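Local coordinates for protein YibA (Escherichia coli, PDB 1OYZ) that is of unknown function, is built from HEAT-like helical repeats and may have oxidoreductase activity, at residues D26-L31 with R45-R50; T110-T115 with R146-A151. All blocks are in the same frame, centred on the assembly; numbering follows the deposited sequence.

Interaction 1: residues D26-L31 with R45-R50; sequences DELFRL and RVLQLR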
ATOM      1  N   ASP A  26       9.980 -12.631 -28.797  1.00 51.77           N
ATOM      2  CA  ASP A  26      10.970 -13.682 -28.656  1.00 52.79           C
ATOM      3  C   ASP A  26      12.153 -13.236 -27.805  1.00 51.49           C
ATOM      4  O   ASP A  26      12.650 -14.006 -26.978  1.00 51.52           O
ATOM      5  CB  ASP A  26      11.469 -14.113 -30.039  1.00 57.46           C
ATOM      6  CG  ASP A  26      12.760 -14.909 -29.971  1.00 62.67           C
ATOM      7  OD1 ASP A  26      12.737 -16.073 -29.495  1.00 66.03           O
ATOM      8  OD2 ASP A  26      13.811 -14.369 -30.387  1.00 64.99           O
ATOM      9  N   GLU A  27      12.602 -11.996 -28.003  1.00 48.07           N
ATOM     10  CA  GLU A  27      13.739 -11.483 -27.255  1.00 46.77           C
ATOM     11  C   GLU A  27      13.367 -11.151 -25.820  1.00 44.89           C
ATOM     12  O   GLU A  27      14.147 -11.386 -24.908  1.00 42.68           O
ATOM     13  CB  GLU A  27      14.318 -10.262 -27.970  1.00 45.78           C
ATOM     14  CG  GLU A  27      14.748 -10.632 -29.371  1.00 47.30           C
ATOM     15  CD  GLU A  27      15.008  -9.455 -30.280  1.00 47.19           C
ATOM     16  OE1 GLU A  27      14.292  -8.434 -30.181  1.00 47.09           O
ATOM     17  OE2 GLU A  27      15.919  -9.578 -31.124  1.00 48.97           O
ATOM     18  N   LEU A  28      12.167 -10.618 -25.633  1.00 43.71           N
ATOM     19  CA  LEU A  28      11.705 -10.265 -24.303  1.00 44.11           C
ATOM     20  C   LEU A  28      11.529 -11.535 -23.484  1.00 44.65           C
ATOM     21  O   LEU A  28      11.974 -11.615 -22.333  1.00 44.42           O
ATOM     22  CB  LEU A  28      10.389  -9.499 -24.390  1.00 43.33           C
ATOM     23  CG  LEU A  28      10.491  -8.152 -25.100  1.00 39.46           C
ATOM     24  CD1 LEU A  28       9.117  -7.543 -25.177  1.00 38.48           C
ATOM     25  CD2 LEU A  28      11.452  -7.239 -24.368  1.00 37.92           C
ATOM     26  N   PHE A  29      10.910 -12.540 -24.096  1.00 45.46           N
ATOM     27  CA  PHE A  29      10.703 -13.813 -23.434  1.00 45.91           C
ATOM     28  C   PHE A  29      12.024 -14.358 -22.917  1.00 45.61           C
ATOM     29  O   PHE A  29      12.118 -14.838 -21.792  1.00 46.18           O
ATOM     30  CB  PHE A  29      10.081 -14.825 -24.401  1.00 47.58           C
ATOM     31  CG  PHE A  29       8.719 -14.446 -24.882  1.00 49.67           C
ATOM     32  CD1 PHE A  29       7.830 -13.772 -24.049  1.00 49.65           C
ATOM     33  CD2 PHE A  29       8.298 -14.808 -26.154  1.00 50.03           C
ATOM     34  CE1 PHE A  29       6.529 -13.468 -24.481  1.00 52.16           C
ATOM     35  CE2 PHE A  29       7.001 -14.506 -26.592  1.00 51.14           C
ATOM     36  CZ  PHE A  29       6.117 -13.837 -25.753  1.00 50.89           C
ATOM     37  N   ARG A  30      13.058 -14.287 -23.733  1.00 45.55           N
ATOM     38  CA  ARG A  30      14.338 -14.805 -23.295  1.00 48.15           C
ATOM     39  C   ARG A  30      14.854 -13.990 -22.096  1.00 48.02           C
ATOM     40  O   ARG A  30      15.347 -14.551 -21.117  1.00 46.26           O
ATOM     41  CB  ARG A  30      15.323 -14.778 -24.463  1.00 51.99           C
ATOM     42  CG  ARG A  30      16.729 -15.192 -24.115  1.00 56.84           C
ATOM     43  CD  ARG A  30      17.708 -14.134 -24.621  1.00 62.12           C
ATOM     44  NE  ARG A  30      17.624 -13.944 -26.074  1.00 65.51           N
ATOM     45  CZ  ARG A  30      18.299 -13.015 -26.752  1.00 66.82           C
ATOM     46  NH1 ARG A  30      19.109 -12.179 -26.107  1.00 67.55           N
ATOM     47  NH2 ARG A  30      18.171 -12.926 -28.070  1.00 65.45           N
ATOM     48  N   LEU A  31      14.702 -12.667 -22.162  1.00 47.53           N
ATOM     49  CA  LEU A  31      15.153 -11.790 -21.084  1.00 46.07           C
ATOM     50  C   LEU A  31      14.487 -12.105 -19.743  1.00 45.57           C
ATOM     51  O   LEU A  31      15.018 -11.752 -18.682  1.00 42.85           O
ATOM     52  CB  LEU A  31      14.920 -10.321 -21.469  1.00 47.06           C
ATOM     53  CG  LEU A  31      16.129  -9.539 -22.006  1.00 48.62           C
ATOM     54  CD1 LEU A  31      17.084 -10.457 -22.749  1.00 49.82           C
ATOM     55  CD2 LEU A  31      15.645  -8.409 -22.920  1.00 50.09           C
ATOM     56  N   ARG A  45       7.664  -5.768 -17.888  1.00 27.22           N
ATOM     57  CA  ARG A  45       6.830  -4.562 -17.951  1.00 29.85           C
ATOM     58  C   ARG A  45       6.433  -4.309 -19.408  1.00 28.39           C
ATOM     59  O   ARG A  45       5.291  -3.983 -19.683  1.00 28.48           O
ATOM     60  CB  ARG A  45       7.566  -3.324 -17.397  1.00 31.28           C
ATOM     61  CG  ARG A  45       7.818  -3.320 -15.871  1.00 36.15           C
ATOM     62  CD  ARG A  45       8.511  -2.017 -15.394  1.00 36.60           C
ATOM     63  NE  ARG A  45       7.693  -0.828 -15.686  1.00 41.35           N
ATOM     64  CZ  ARG A  45       8.183   0.393 -15.936  1.00 44.05           C
ATOM     65  NH1 ARG A  45       7.355   1.400 -16.188  1.00 44.33           N
ATOM     66  NH2 ARG A  45       9.496   0.620 -15.935  1.00 40.70           N
ATOM     67  N   VAL A  46       7.368  -4.474 -20.338  1.00 29.50           N
ATOM     68  CA  VAL A  46       7.038  -4.245 -21.736  1.00 31.97           C
ATOM     69  C   VAL A  46       5.981  -5.254 -22.130  1.00 32.31           C
ATOM     70  O   VAL A  46       5.025  -4.930 -22.846  1.00 32.37           O
ATOM     71  CB  VAL A  46       8.254  -4.402 -22.654  1.00 30.16           C
ATOM     72  CG1 VAL A  46       7.867  -4.054 -24.082  1.00 31.40           C
ATOM     73  CG2 VAL A  46       9.380  -3.518 -22.174  1.00 32.75           C
ATOM     74  N   LEU A  47       6.130  -6.477 -21.627  1.00 32.10           N
ATOM     75  CA  LEU A  47       5.143  -7.512 -21.949  1.00 33.84           C
ATOM     76  C   LEU A  47       3.758  -7.153 -21.389  1.00 32.95           C
ATOM     77  O   LEU A  47       2.744  -7.343 -22.066  1.00 31.05           O
ATOM     78  CB  LEU A  47       5.614  -8.898 -21.440  1.00 32.19           C
ATOM     79  CG  LEU A  47       6.855  -9.427 -22.191  1.00 29.32           C
ATOM     80  CD1 LEU A  47       7.302 -10.798 -21.712  1.00 28.47           C
ATOM     81  CD2 LEU A  47       6.494  -9.495 -23.640  1.00 32.82           C
ATOM     82  N   GLN A  48       3.704  -6.607 -20.175  1.00 32.56           N
ATOM     83  CA  GLN A  48       2.409  -6.242 -19.602  1.00 33.85           C
ATOM     84  C   GLN A  48       1.751  -5.169 -20.462  1.00 34.19           C
ATOM     85  O   GLN A  48       0.528  -5.131 -20.575  1.00 32.24           O
ATOM     86  CB  GLN A  48       2.532  -5.705 -18.155  1.00 34.56           C
ATOM     87  CG  GLN A  48       2.983  -6.692 -17.063  1.00 34.36           C
ATOM     88  CD  GLN A  48       3.331  -5.964 -15.742  1.00 37.21           C
ATOM     89  OE1 GLN A  48       3.940  -4.899 -15.771  1.00 34.93           O
ATOM     90  NE2 GLN A  48       2.960  -6.549 -14.595  1.00 36.83           N
ATOM     91  N   LEU A  49       2.567  -4.298 -21.058  1.00 36.87           N
ATOM     92  CA  LEU A  49       2.068  -3.197 -21.906  1.00 37.64           C
ATOM     93  C   LEU A  49       1.533  -3.621 -23.271  1.00 37.69           C
ATOM     94  O   LEU A  49       0.419  -3.261 -23.644  1.00 36.51           O
ATOM     95  CB  LEU A  49       3.170  -2.142 -22.133  1.00 39.18           C
ATOM     96  CG  LEU A  49       2.873  -0.987 -23.112  1.00 40.69           C
ATOM     97  CD1 LEU A  49       1.873  -0.042 -22.496  1.00 38.90           C
ATOM     98  CD2 LEU A  49       4.148  -0.222 -23.457  1.00 42.63           C
ATOM     99  N   ARG A  50       2.330  -4.376 -24.019  1.00 38.42           N
ATOM    100  CA  ARG A  50       1.928  -4.789 -25.365  1.00 40.39           C
ATOM    101  C   ARG A  50       1.261  -6.133 -25.336  1.00 41.56           C
ATOM    102  O   ARG A  50       0.403  -6.439 -26.156  1.00 40.68           O
ATOM    103  CB  ARG A  50       3.147  -4.923 -26.275  1.00 40.48           C
ATOM    104  CG  ARG A  50       4.116  -3.765 -26.242  1.00 43.79           C
ATOM    105  CD  ARG A  50       5.083  -3.817 -27.445  1.00 41.42           C
ATOM    106  NE  ARG A  50       5.680  -5.138 -27.653  1.00 42.04           N
ATOM    107  CZ  ARG A  50       6.982  -5.352 -27.826  1.00 42.91           C
ATOM    108  NH1 ARG A  50       7.809  -4.325 -27.803  1.00 38.25           N
ATOM    109  NH2 ARG A  50       7.457  -6.588 -28.059  1.00 40.75           N
TER
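Two helices of the N-terminal end of this all-helical protein meet here: the short helix 25-31 and the longer helix 37-50, where Leu28 and Leu47 carry most of the contact. The helices run at 138° to one another, inclined well away from antiparallel, and the segment axes come no closer than 10.5 Å, so it is leucine-sized side chains that bridge them. The two leucines lie alongside each other, pointing opposite ways, and CD1 of Leu28 settles 3.6 Å from CD2 of Leu47. The same Leu47 CD2 also lies 4.0 Å from CB of Leu28, so one methyl covers both the root and the branch of its partner. CD1 of Leu28 also touches CG1 of Val46 at 3.9 Å and NH2 of Arg50 at 3.5 Å. In Leu47, CG stands anti to the carbonyl carbon (chi1 -67°), and from there the other methyl, CD1, reaches CD1 of the Phe29 ring at 3.8 Å; these two side chains cross at about a right angle. Arg50 adds a charged margin to the oily patch. Its chain bends at chi3 (-48°) and passes across Leu28, while NH2 forms a salt bridge with Asp25 and a hydrogen bond to the carbonyl O of Leu23. That pairing probably holds the guanidinium beside the leucine methyl. Cys20 and Lys21 of helix 14-21 touch Val46, and Ile77 of helix 68-80 packs on Leu47. Apolar packing between successive helices joined by a short link is consistent with the helical hairpins of HEAT-like proteins.

Interaction 2: residues T110-T115 with R146-A151; sequences TAIEST and RATAFA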
ATOM      1  N   THR A 110       3.701 -11.628  -4.791  1.00 26.38           N
ATOM      2  CA  THR A 110       3.460 -11.103  -6.132  1.00 25.26           C
ATOM      3  C   THR A 110       2.062 -11.480  -6.623  1.00 24.92           C
ATOM      4  O   THR A 110       1.321 -10.628  -7.129  1.00 27.09           O
ATOM      5  CB  THR A 110       4.517 -11.654  -7.138  1.00 26.02           C
ATOM      6  OG1 THR A 110       5.798 -11.166  -6.767  1.00 25.38           O
ATOM      7  CG2 THR A 110       4.213 -11.203  -8.612  1.00 25.15           C
ATOM      8  N   ALA A 111       1.687 -12.740  -6.437  1.00 26.48           N
ATOM      9  CA  ALA A 111       0.375 -13.203  -6.887  1.00 24.57           C
ATOM     10  C   ALA A 111      -0.749 -12.425  -6.232  1.00 24.28           C
ATOM     11  O   ALA A 111      -1.698 -12.033  -6.916  1.00 24.75           O
ATOM     12  CB  ALA A 111       0.217 -14.705  -6.636  1.00 20.70           C
ATOM     13  N   ILE A 112      -0.661 -12.205  -4.917  1.00 24.34           N
ATOM     14  CA  ILE A 112      -1.682 -11.424  -4.213  1.00 24.76           C
ATOM     15  C   ILE A 112      -1.710 -10.005  -4.833  1.00 26.03           C
ATOM     16  O   ILE A 112      -2.769  -9.466  -5.104  1.00 21.99           O
ATOM     17  CB  ILE A 112      -1.356 -11.313  -2.668  1.00 27.52           C
ATOM     18  CG1 ILE A 112      -1.460 -12.687  -1.970  1.00 25.13           C
ATOM     19  CG2 ILE A 112      -2.324 -10.369  -1.982  1.00 23.44           C
ATOM     20  CD1 ILE A 112      -0.821 -12.681  -0.547  1.00 27.17           C
ATOM     21  N   GLU A 113      -0.543  -9.402  -5.071  1.00 27.34           N
ATOM     22  CA  GLU A 113      -0.540  -8.069  -5.695  1.00 29.75           C
ATOM     23  C   GLU A 113      -1.198  -8.136  -7.088  1.00 28.22           C
ATOM     24  O   GLU A 113      -1.962  -7.236  -7.462  1.00 27.07           O
ATOM     25  CB  GLU A 113       0.891  -7.516  -5.782  1.00 32.53           C
ATOM     26  CG  GLU A 113       1.397  -7.039  -4.410  1.00 38.66           C
ATOM     27  CD  GLU A 113       2.907  -7.158  -4.216  1.00 42.22           C
ATOM     28  OE1 GLU A 113       3.635  -7.466  -5.186  1.00 44.76           O
ATOM     29  OE2 GLU A 113       3.371  -6.937  -3.076  1.00 45.36           O
ATOM     30  N   SER A 114      -0.927  -9.208  -7.844  1.00 28.23           N
ATOM     31  CA  SER A 114      -1.561  -9.356  -9.156  1.00 24.15           C
ATOM     32  C   SER A 114      -3.083  -9.592  -9.037  1.00 26.30           C
ATOM     33  O   SER A 114      -3.839  -9.067  -9.868  1.00 27.13           O
ATOM     34  CB  SER A 114      -0.881 -10.479  -9.970  1.00 23.75           C
ATOM     35  OG  SER A 114       0.459 -10.134 -10.335  1.00 21.74           O
ATOM     36  N   THR A 115      -3.577 -10.334  -8.026  1.00 26.51           N
ATOM     37  CA  THR A 115      -5.044 -10.510  -7.946  1.00 27.75           C
ATOM     38  C   THR A 115      -5.687  -9.144  -7.640  1.00 28.91           C
ATOM     39  O   THR A 115      -6.841  -8.887  -8.023  1.00 29.70           O
ATOM     40  CB  THR A 115      -5.566 -11.523  -6.829  1.00 29.41           C
ATOM     41  OG1 THR A 115      -5.180 -11.054  -5.532  1.00 27.45           O
ATOM     42  CG2 THR A 115      -5.058 -12.976  -7.056  1.00 27.77           C
ATOM     43  N   ARG A 146       2.138  -7.984   3.908  1.00 32.01           N
ATOM     44  CA  ARG A 146       2.212  -6.641   3.326  1.00 33.60           C
ATOM     45  C   ARG A 146       1.371  -6.601   2.050  1.00 32.59           C
ATOM     46  O   ARG A 146       0.533  -5.730   1.883  1.00 32.33           O
ATOM     47  CB  ARG A 146       3.662  -6.278   2.966  1.00 34.81           C
ATOM     48  CG  ARG A 146       3.885  -4.805   2.593  1.00 42.28           C
ATOM     49  CD  ARG A 146       5.327  -4.586   2.150  1.00 48.47           C
ATOM     50  NE  ARG A 146       6.243  -5.423   2.931  1.00 54.17           N
ATOM     51  CZ  ARG A 146       7.451  -5.800   2.518  1.00 58.00           C
ATOM     52  NH1 ARG A 146       7.898  -5.413   1.330  1.00 59.45           N
ATOM     53  NH2 ARG A 146       8.208  -6.587   3.282  1.00 60.33           N
ATOM     54  N   ALA A 147       1.601  -7.557   1.152  1.00 32.44           N
ATOM     55  CA  ALA A 147       0.859  -7.579  -0.090  1.00 31.03           C
ATOM     56  C   ALA A 147      -0.629  -7.716   0.208  1.00 29.78           C
ATOM     57  O   ALA A 147      -1.465  -7.199  -0.526  1.00 29.89           O
ATOM     58  CB  ALA A 147       1.364  -8.707  -0.986  1.00 31.52           C
ATOM     59  N   THR A 148      -0.965  -8.368   1.316  1.00 30.17           N
ATOM     60  CA  THR A 148      -2.370  -8.537   1.684  1.00 30.09           C
ATOM     61  C   THR A 148      -2.914  -7.172   2.069  1.00 31.62           C
ATOM     62  O   THR A 148      -4.069  -6.828   1.753  1.00 31.98           O
ATOM     63  CB  THR A 148      -2.550  -9.519   2.891  1.00 28.22           C
ATOM     64  OG1 THR A 148      -1.961 -10.789   2.571  1.00 29.20           O
ATOM     65  CG2 THR A 148      -4.029  -9.740   3.199  1.00 27.32           C
ATOM     66  N   ALA A 149      -2.095  -6.374   2.745  1.00 32.33           N
ATOM     67  CA  ALA A 149      -2.579  -5.042   3.133  1.00 33.90           C
ATOM     68  C   ALA A 149      -2.972  -4.260   1.873  1.00 33.82           C
ATOM     69  O   ALA A 149      -4.045  -3.653   1.799  1.00 34.96           O
ATOM     70  CB  ALA A 149      -1.491  -4.290   3.926  1.00 34.72           C
ATOM     71  N   PHE A 150      -2.097  -4.286   0.878  1.00 36.99           N
ATOM     72  CA  PHE A 150      -2.368  -3.605  -0.384  1.00 39.00           C
ATOM     73  C   PHE A 150      -3.672  -4.083  -0.991  1.00 39.54           C
ATOM     74  O   PHE A 150      -4.523  -3.297  -1.408  1.00 36.86           O
ATOM     75  CB  PHE A 150      -1.242  -3.881  -1.372  1.00 43.37           C
ATOM     76  CG  PHE A 150      -1.526  -3.384  -2.750  1.00 48.56           C
ATOM     77  CD1 PHE A 150      -1.809  -2.036  -2.970  1.00 51.81           C
ATOM     78  CD2 PHE A 150      -1.540  -4.259  -3.821  1.00 48.86           C
ATOM     79  CE1 PHE A 150      -2.107  -1.571  -4.238  1.00 52.16           C
ATOM     80  CE2 PHE A 150      -1.836  -3.805  -5.089  1.00 52.51           C
ATOM     81  CZ  PHE A 150      -2.122  -2.456  -5.299  1.00 52.61           C
ATOM     82  N   ALA A 151      -3.809  -5.401  -1.052  1.00 39.34           N
ATOM     83  CA  ALA A 151      -4.997  -6.011  -1.614  1.00 40.06           C
ATOM     84  C   ALA A 151      -6.268  -5.476  -0.983  1.00 41.00           C
ATOM     85  O   ALA A 151      -7.163  -4.994  -1.675  1.00 39.70           O
ATOM     86  CB  ALA A 151      -4.943  -7.516  -1.429  1.00 39.79           C
TER
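Ile112 and Ala147 face each other across two helices that run almost parallel, 4° apart, with axes 8.6 Å from one another. Starting at the root, CB of Ile112 lies 4.1 Å from CB of Ala147. One branch, CG2, sits anti to the backbone N and rests 3.6 Å from the carbonyl O of Ala147, with the CB of Ala151 also within touching distance. The other branch ends in CD1, 3.8 Å from OG1 of Thr148, a hydroxyl hydrogen-bonded to the carbonyl O of Val144 and to Thr136 OG1. Nearly parallel neighbours of this kind are characteristic of HEAT-like arrays, helix 142-153 lies within the HEAT-repeat region, and the small Ala147 and Ala151 are consistent with the close approach. Beside the isoleucine, Glu113 lays its extended chain over Ala147: CG is 3.8 Å and OE2 3.4 Å from Ala147 CB. Phe150 meets the same glutamate nearer its root, its CD2 4.1 Å from Glu113 CG, the two side chains crossing at about a right angle. An alanine in place of Glu113 would probably leave the methyl of Ala147 and CD2 of Phe150 without the cover of CG and the carboxylate. Gln132 and Thr136 of helix 126-136 also touch Ile112.

How the interactions relate
Along the chain the two contacts come in series: interaction 1 is complete by residue 50, well before interaction 2 opens at residue 110. They share no helix, and their centres lie 22 Å apart, though their nearest atoms are only about 6 Å from each other without touching. Helix 68-80 stands between them, since Ile77 packs on Leu47 of interaction 1 while Asp72 and Ala75 accept hydrogen bonds from Thr110 and Ser114 of interaction 2. Interaction 1 joins inclined helices at one end of the molecule; interaction 2 joins parallel ones nearer its centre. Together they are consistent with an elongated HEAT-like array, one joining successive helices and the other parallel helices further along the chain.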